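Local coordinates for pyoverdine biosynthesis protein PvcA (Pseudomonas aeruginosa, PDB 3E59) that converts the amino group of L-tyrosine into an isonitrile, drawing the carbon atom from C2 of ribulose 5-phosphate, in the biosynthesis of paerucumarin, at residues A66-S71 with P280-V284; L88-L93 with I268-P272. Numbering follows the deposited sequence.

Overall arrangement
From the N terminus, the chain leaves strand 60-64 of the parallel sheet through the loop with 66-71, then enters helix 84-103, which carries 88-93. Some 160 residues after the helix, beyond edge strand 265-267, a long loop supplies both partners: 268-272 returns to the helix, closing contact 2, and 280-284 returns to the earlier loop, closing contact 1, before strand 284-287 opens the mixed sheet. Along the sequence, contact 2 thus closes the inner loop. Their centres lie about 13 Å apart and they touch: P280 CG lies 3.5 Å from S89 OG, and F67 CZ is 3.8 Å from M270 SD. They tie the connection between the two sheets to the loop-helix unit following strand 60-64.

Contact 1. Residues A66-S71 with P280-V284; sequences AFPAKS and PWHGV
Segment 66-71 is irregular and meets 280-284 in register K70-W281 (CA-CA 4.4 Å) and S71-H282 (5.4 Å). F67 has positive phi and psi (55/58); A69, K70 and S71 are extended. P280 to H282 turn tightly (psi -25, 0 and 6); G283 and V284 are extended. Two hydrogen bonds join the two segments: S71 N to W281 O (2.8 Å, 165°) and, weakly, K70 NZ to P280 O (2.8 Å). The aromatic centre is W281 (chi1 49°, chi2 99°), whose indole lies along the 66-69 backbone. P68 CD makes a CH-pi contact over the five-membered ring of W281, 3.4 Å from that ring's centroid, while the F67 ring (chi1 m) meets the six-membered ring obliquely, planes at 47° and centroids 4.9 Å apart. A66 CB touches W281 CH2 at 3.6 Å. This is buried loop-loop packing around a tryptophan. K70 NZ also forms a salt bridge with E86, and S71 OG bonds D209; F67 lodges between helices 84-103 and 127-144, and V284 begins strand 284-287, paired with M295.

Contact 2. Residues L88-L93 with I268-P272; sequences LSLSFL and IHMMP
M270 lays its side chain (chi1 m, chi2 t, chi3 m) crosswise over helix 84-103, against S89 and L93. M270 CB sits 3.6 Å from S89 CB, and M270 SD reaches L93 CD1 at 3.8 Å, L93 being in the m,t rotamer. The backbones come closest at this point, S89 CA and M270 CA being 4.7 Å apart. Segment 88-93 is regular helix, with F92 N bonded to L88 O (3.0 Å) and L93 N to S89 O (3.1 Å). Segment 268-272 is a loop, extended at I268, H269 and M271 but bent at M270 (phi/psi -124/-12). No hydrogen bond links the two segments. F92 (chi1 t) points its CA-CB bond toward the loop: F92 CE2 lies 3.2 Å from H269 O, F92 CB 3.4 Å from M270 O, and F92 CD2 4.3 Å from M270 CB. F92 thus meets both carbonyl oxygens through carbon atoms. Toward the start of the helical segment, M271 (m,t,p) brings CG to 3.6 Å from S89 OG and CE to 4.2 Å from L88 CD1. S89 OG makes its hydrogen bond to A85 O, one turn back, and meets M271 only by packing; H269 NE2 bonds D276 OD1. F92 also meets Y22 edge-to-face, while L90, on another side of the helix, packs on helix 127-144. The arrangement is helix-against-loop packing in an alpha/beta fold: the chain leaving edge strand 265-267 runs past helix 84-103 in the reverse sense, M271 meeting L88 and S89 while H269 meets F92, with methionines, leucines and a phenylalanine filling the gap.

Contact 1. Residues A66-S71 with P280-V284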
loop_
_atom_site.group_PDB
_atom_site.type_symbol
_atom_site.label_atom_id
_atom_site.label_comp_id
_atom_site.label_asym_id
_atom_site.label_seq_id
_atom_site.Cartn_x
_atom_site.Cartn_y
_atom_site.Cartn_z
ATOM N N ALA A 66 -2.452 0.617 -3.326
ATOM C CA ALA A 66 -2.298 1.303 -2.037
ATOM C C ALA A 66 -3.329 2.425 -1.874
ATOM O O ALA A 66 -4.090 2.717 -2.795
ATOM C CB ALA A 66 -0.888 1.884 -1.910
ATOM N N PHE A 67 -3.325 3.052 -0.698
ATOM C CA PHE A 67 -4.193 4.191 -0.383
ATOM C C PHE A 67 -5.687 3.894 -0.603
ATOM O O PHE A 67 -6.356 4.586 -1.390
ATOM C CB PHE A 67 -3.770 5.442 -1.168
ATOM C CG PHE A 67 -2.379 5.939 -0.855
ATOM C CD1 PHE A 67 -1.279 5.549 -1.652
ATOM C CD2 PHE A 67 -2.167 6.839 0.189
ATOM C CE1 PHE A 67 0.008 6.036 -1.385
ATOM C CE2 PHE A 67 -0.891 7.319 0.472
ATOM C CZ PHE A 67 0.199 6.924 -0.319
ATOM N N PRO A 68 -6.214 2.858 0.077
ATOM C CA PRO A 68 -7.627 2.497 -0.106
ATOM C C PRO A 68 -8.603 3.435 0.607
ATOM O O PRO A 68 -9.582 3.885 0.016
ATOM C CB PRO A 68 -7.711 1.085 0.502
ATOM C CG PRO A 68 -6.662 1.057 1.544
ATOM C CD PRO A 68 -5.529 1.938 1.006
ATOM N N ALA A 69 -8.342 3.681 1.887
ATOM C CA ALA A 69 -9.189 4.483 2.757
ATOM C C ALA A 69 -8.542 4.358 4.100
ATOM O O ALA A 69 -7.769 3.428 4.329
ATOM C CB ALA A 69 -10.618 3.932 2.823
ATOM N N LYS A 70 -8.849 5.296 4.989
ATOM C CA LYS A 70 -8.373 5.216 6.362
ATOM C C LYS A 70 -8.995 3.999 7.070
ATOM O O LYS A 70 -10.121 3.590 6.753
ATOM C CB LYS A 70 -8.718 6.515 7.093
ATOM C CG LYS A 70 -7.537 7.209 7.784
ATOM C CD LYS A 70 -6.586 7.868 6.823
ATOM C CE LYS A 70 -5.727 8.913 7.526
ATOM N NZ LYS A 70 -4.267 8.623 7.534
ATOM N N SER A 71 -8.255 3.402 8.007
ATOM C CA SER A 71 -8.837 2.399 8.910
ATOM C C SER A 71 -10.135 2.931 9.539
ATOM O O SER A 71 -10.200 4.111 9.915
ATOM C CB SER A 71 -7.831 2.036 10.004
ATOM O OG SER A 71 -8.469 1.489 11.149
ATOM N N PRO A 280 0.365 4.591 6.001
ATOM C CA PRO A 280 -0.222 5.862 6.475
ATOM C C PRO A 280 -1.738 5.870 6.725
ATOM O O PRO A 280 -2.206 6.658 7.541
ATOM C CB PRO A 280 0.162 6.866 5.387
ATOM C CG PRO A 280 0.590 6.067 4.204
ATOM C CD PRO A 280 1.114 4.772 4.737
ATOM N N TRP A 281 -2.489 4.990 6.067
ATOM C CA TRP A 281 -3.936 4.911 6.300
ATOM C C TRP A 281 -4.308 4.054 7.519
ATOM O O TRP A 281 -5.483 3.900 7.822
ATOM C CB TRP A 281 -4.694 4.465 5.047
ATOM C CG TRP A 281 -4.130 3.234 4.364
ATOM C CD1 TRP A 281 -4.581 1.943 4.488
ATOM C CD2 TRP A 281 -3.029 3.188 3.445
ATOM N NE1 TRP A 281 -3.816 1.094 3.714
ATOM C CE2 TRP A 281 -2.856 1.828 3.064
ATOM C CE3 TRP A 281 -2.172 4.159 2.903
ATOM C CZ2 TRP A 281 -1.855 1.415 2.166
ATOM C CZ3 TRP A 281 -1.167 3.748 2.006
ATOM C CH2 TRP A 281 -1.021 2.388 1.654
ATOM N N HIS A 282 -3.295 3.512 8.200
ATOM C CA HIS A 282 -3.463 2.723 9.430
ATOM C C HIS A 282 -2.699 3.341 10.602
ATOM O O HIS A 282 -2.651 2.766 11.677
ATOM C CB HIS A 282 -2.985 1.279 9.220
ATOM C CG HIS A 282 -3.929 0.443 8.420
ATOM N ND1 HIS A 282 -4.985 -0.232 8.988
ATOM C CD2 HIS A 282 -3.988 0.185 7.094
ATOM C CE1 HIS A 282 -5.648 -0.886 8.049
ATOM N NE2 HIS A 282 -5.064 -0.645 6.888
ATOM N N GLY A 283 -2.117 4.521 10.397
ATOM C CA GLY A 283 -1.334 5.180 11.435
ATOM C C GLY A 283 -1.326 6.693 11.345
ATOM O O GLY A 283 -2.176 7.294 10.675
ATOM N N VAL A 284 -0.371 7.308 12.040
ATOM C CA VAL A 284 -0.270 8.775 12.122
ATOM C C VAL A 284 1.160 9.228 11.910
ATOM O O VAL A 284 2.103 8.541 12.317
ATOM C CB VAL A 284 -0.771 9.360 13.484
ATOM C CG1 VAL A 284 -2.268 9.181 13.651
ATOM C CG2 VAL A 284 -0.011 8.763 14.671
#

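Contact 2. Residues L88-L93 with I268-P272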
loop_
_atom_site.group_PDB
_atom_site.type_symbol
_atom_site.label_atom_id
_atom_site.label_comp_id
_atom_site.label_asym_id
_atom_site.label_seq_id
_atom_site.Cartn_x
_atom_site.Cartn_y
_atom_site.Cartn_z
ATOM N N LEU A 88 2.952 13.249 3.218
ATOM C CA LEU A 88 4.395 13.011 3.141
ATOM C C LEU A 88 4.735 11.750 2.355
ATOM O O LEU A 88 5.777 11.688 1.711
ATOM C CB LEU A 88 4.995 12.955 4.540
ATOM C CG LEU A 88 5.013 14.289 5.290
ATOM C CD1 LEU A 88 5.324 14.033 6.729
ATOM C CD2 LEU A 88 6.045 15.244 4.672
ATOM N N SER A 89 3.864 10.744 2.415
ATOM C CA SER A 89 4.067 9.530 1.625
ATOM C C SER A 89 3.956 9.809 0.124
ATOM O O SER A 89 4.792 9.342 -0.670
ATOM C CB SER A 89 3.088 8.429 2.036
ATOM O OG SER A 89 3.278 8.080 3.390
ATOM N N LEU A 90 2.925 10.560 -0.265
ATOM C CA LEU A 90 2.729 10.898 -1.682
ATOM C C LEU A 90 3.827 11.820 -2.198
ATOM O O LEU A 90 4.240 11.728 -3.362
ATOM C CB LEU A 90 1.357 11.530 -1.915
ATOM C CG LEU A 90 0.131 10.623 -1.704
ATOM C CD1 LEU A 90 -1.124 11.463 -1.470
ATOM C CD2 LEU A 90 -0.027 9.656 -2.886
ATOM N N SER A 91 4.294 12.717 -1.332
ATOM C CA SER A 91 5.370 13.626 -1.700
ATOM C C SER A 91 6.668 12.833 -1.898
ATOM O O SER A 91 7.430 13.080 -2.844
ATOM C CB SER A 91 5.523 14.715 -0.641
ATOM O OG SER A 91 6.577 15.586 -0.989
ATOM N N PHE A 92 6.901 11.860 -1.020
ATOM C CA PHE A 92 8.059 10.967 -1.151
ATOM C C PHE A 92 8.082 10.242 -2.494
ATOM O O PHE A 92 9.136 10.141 -3.142
ATOM C CB PHE A 92 8.126 9.917 -0.025
ATOM C CG PHE A 92 9.120 8.827 -0.315
ATOM C CD1 PHE A 92 10.471 9.017 -0.042
ATOM C CD2 PHE A 92 8.716 7.642 -0.931
ATOM C CE1 PHE A 92 11.393 8.043 -0.353
ATOM C CE2 PHE A 92 9.634 6.653 -1.248
ATOM C CZ PHE A 92 10.974 6.852 -0.958
ATOM N N LEU A 93 6.923 9.713 -2.890
ATOM C CA LEU A 93 6.818 8.907 -4.095
ATOM C C LEU A 93 7.096 9.768 -5.312
ATOM O O LEU A 93 7.748 9.332 -6.265
ATOM C CB LEU A 93 5.429 8.271 -4.206
ATOM C CG LEU A 93 5.044 7.143 -3.237
ATOM C CD1 LEU A 93 3.582 6.805 -3.418
ATOM C CD2 LEU A 93 5.911 5.922 -3.451
ATOM N N ILE A 268 7.869 -1.327 -0.751
ATOM C CA ILE A 268 8.559 -0.037 -0.642
ATOM C C ILE A 268 7.995 0.820 0.495
ATOM O O ILE A 268 6.772 0.875 0.713
ATOM C CB ILE A 268 8.539 0.743 -2.012
ATOM C CG1 ILE A 268 9.477 1.954 -1.974
ATOM C CG2 ILE A 268 7.102 1.147 -2.415
ATOM C CD1 ILE A 268 9.958 2.400 -3.342
ATOM N N HIS A 269 8.903 1.475 1.220
ATOM C CA HIS A 269 8.544 2.403 2.281
ATOM C C HIS A 269 8.337 3.798 1.722
ATOM O O HIS A 269 8.913 4.159 0.688
ATOM C CB HIS A 269 9.604 2.418 3.382
ATOM C CG HIS A 269 9.510 1.261 4.332
ATOM N ND1 HIS A 269 8.506 1.146 5.272
ATOM C CD2 HIS A 269 10.327 0.197 4.527
ATOM C CE1 HIS A 269 8.693 0.052 5.989
ATOM N NE2 HIS A 269 9.800 -0.535 5.566
ATOM N N MET A 270 7.485 4.561 2.394
ATOM C CA MET A 270 7.125 5.919 1.958
ATOM C C MET A 270 7.385 6.995 3.032
ATOM O O MET A 270 7.316 8.192 2.741
ATOM C CB MET A 270 5.657 5.965 1.527
ATOM C CG MET A 270 5.289 5.074 0.346
ATOM S SD MET A 270 3.537 5.171 -0.002
ATOM C CE MET A 270 2.847 4.498 1.517
ATOM N N MET A 271 7.647 6.560 4.262
ATOM C CA MET A 271 8.054 7.413 5.398
ATOM C C MET A 271 8.877 6.502 6.285
ATOM O O MET A 271 8.647 5.287 6.283
ATOM C CB MET A 271 6.857 7.848 6.241
ATOM C CG MET A 271 5.999 8.938 5.663
ATOM S SD MET A 271 4.583 9.260 6.733
ATOM C CE MET A 271 5.358 10.087 8.108
ATOM N N PRO A 272 9.838 7.068 7.048
ATOM C CA PRO A 272 10.514 6.249 8.048
ATOM C C PRO A 272 9.510 5.615 9.023
ATOM O O PRO A 272 8.572 6.278 9.473
ATOM C CB PRO A 272 11.414 7.257 8.762
ATOM C CG PRO A 272 11.687 8.321 7.708
ATOM C CD PRO A 272 10.371 8.447 7.009
#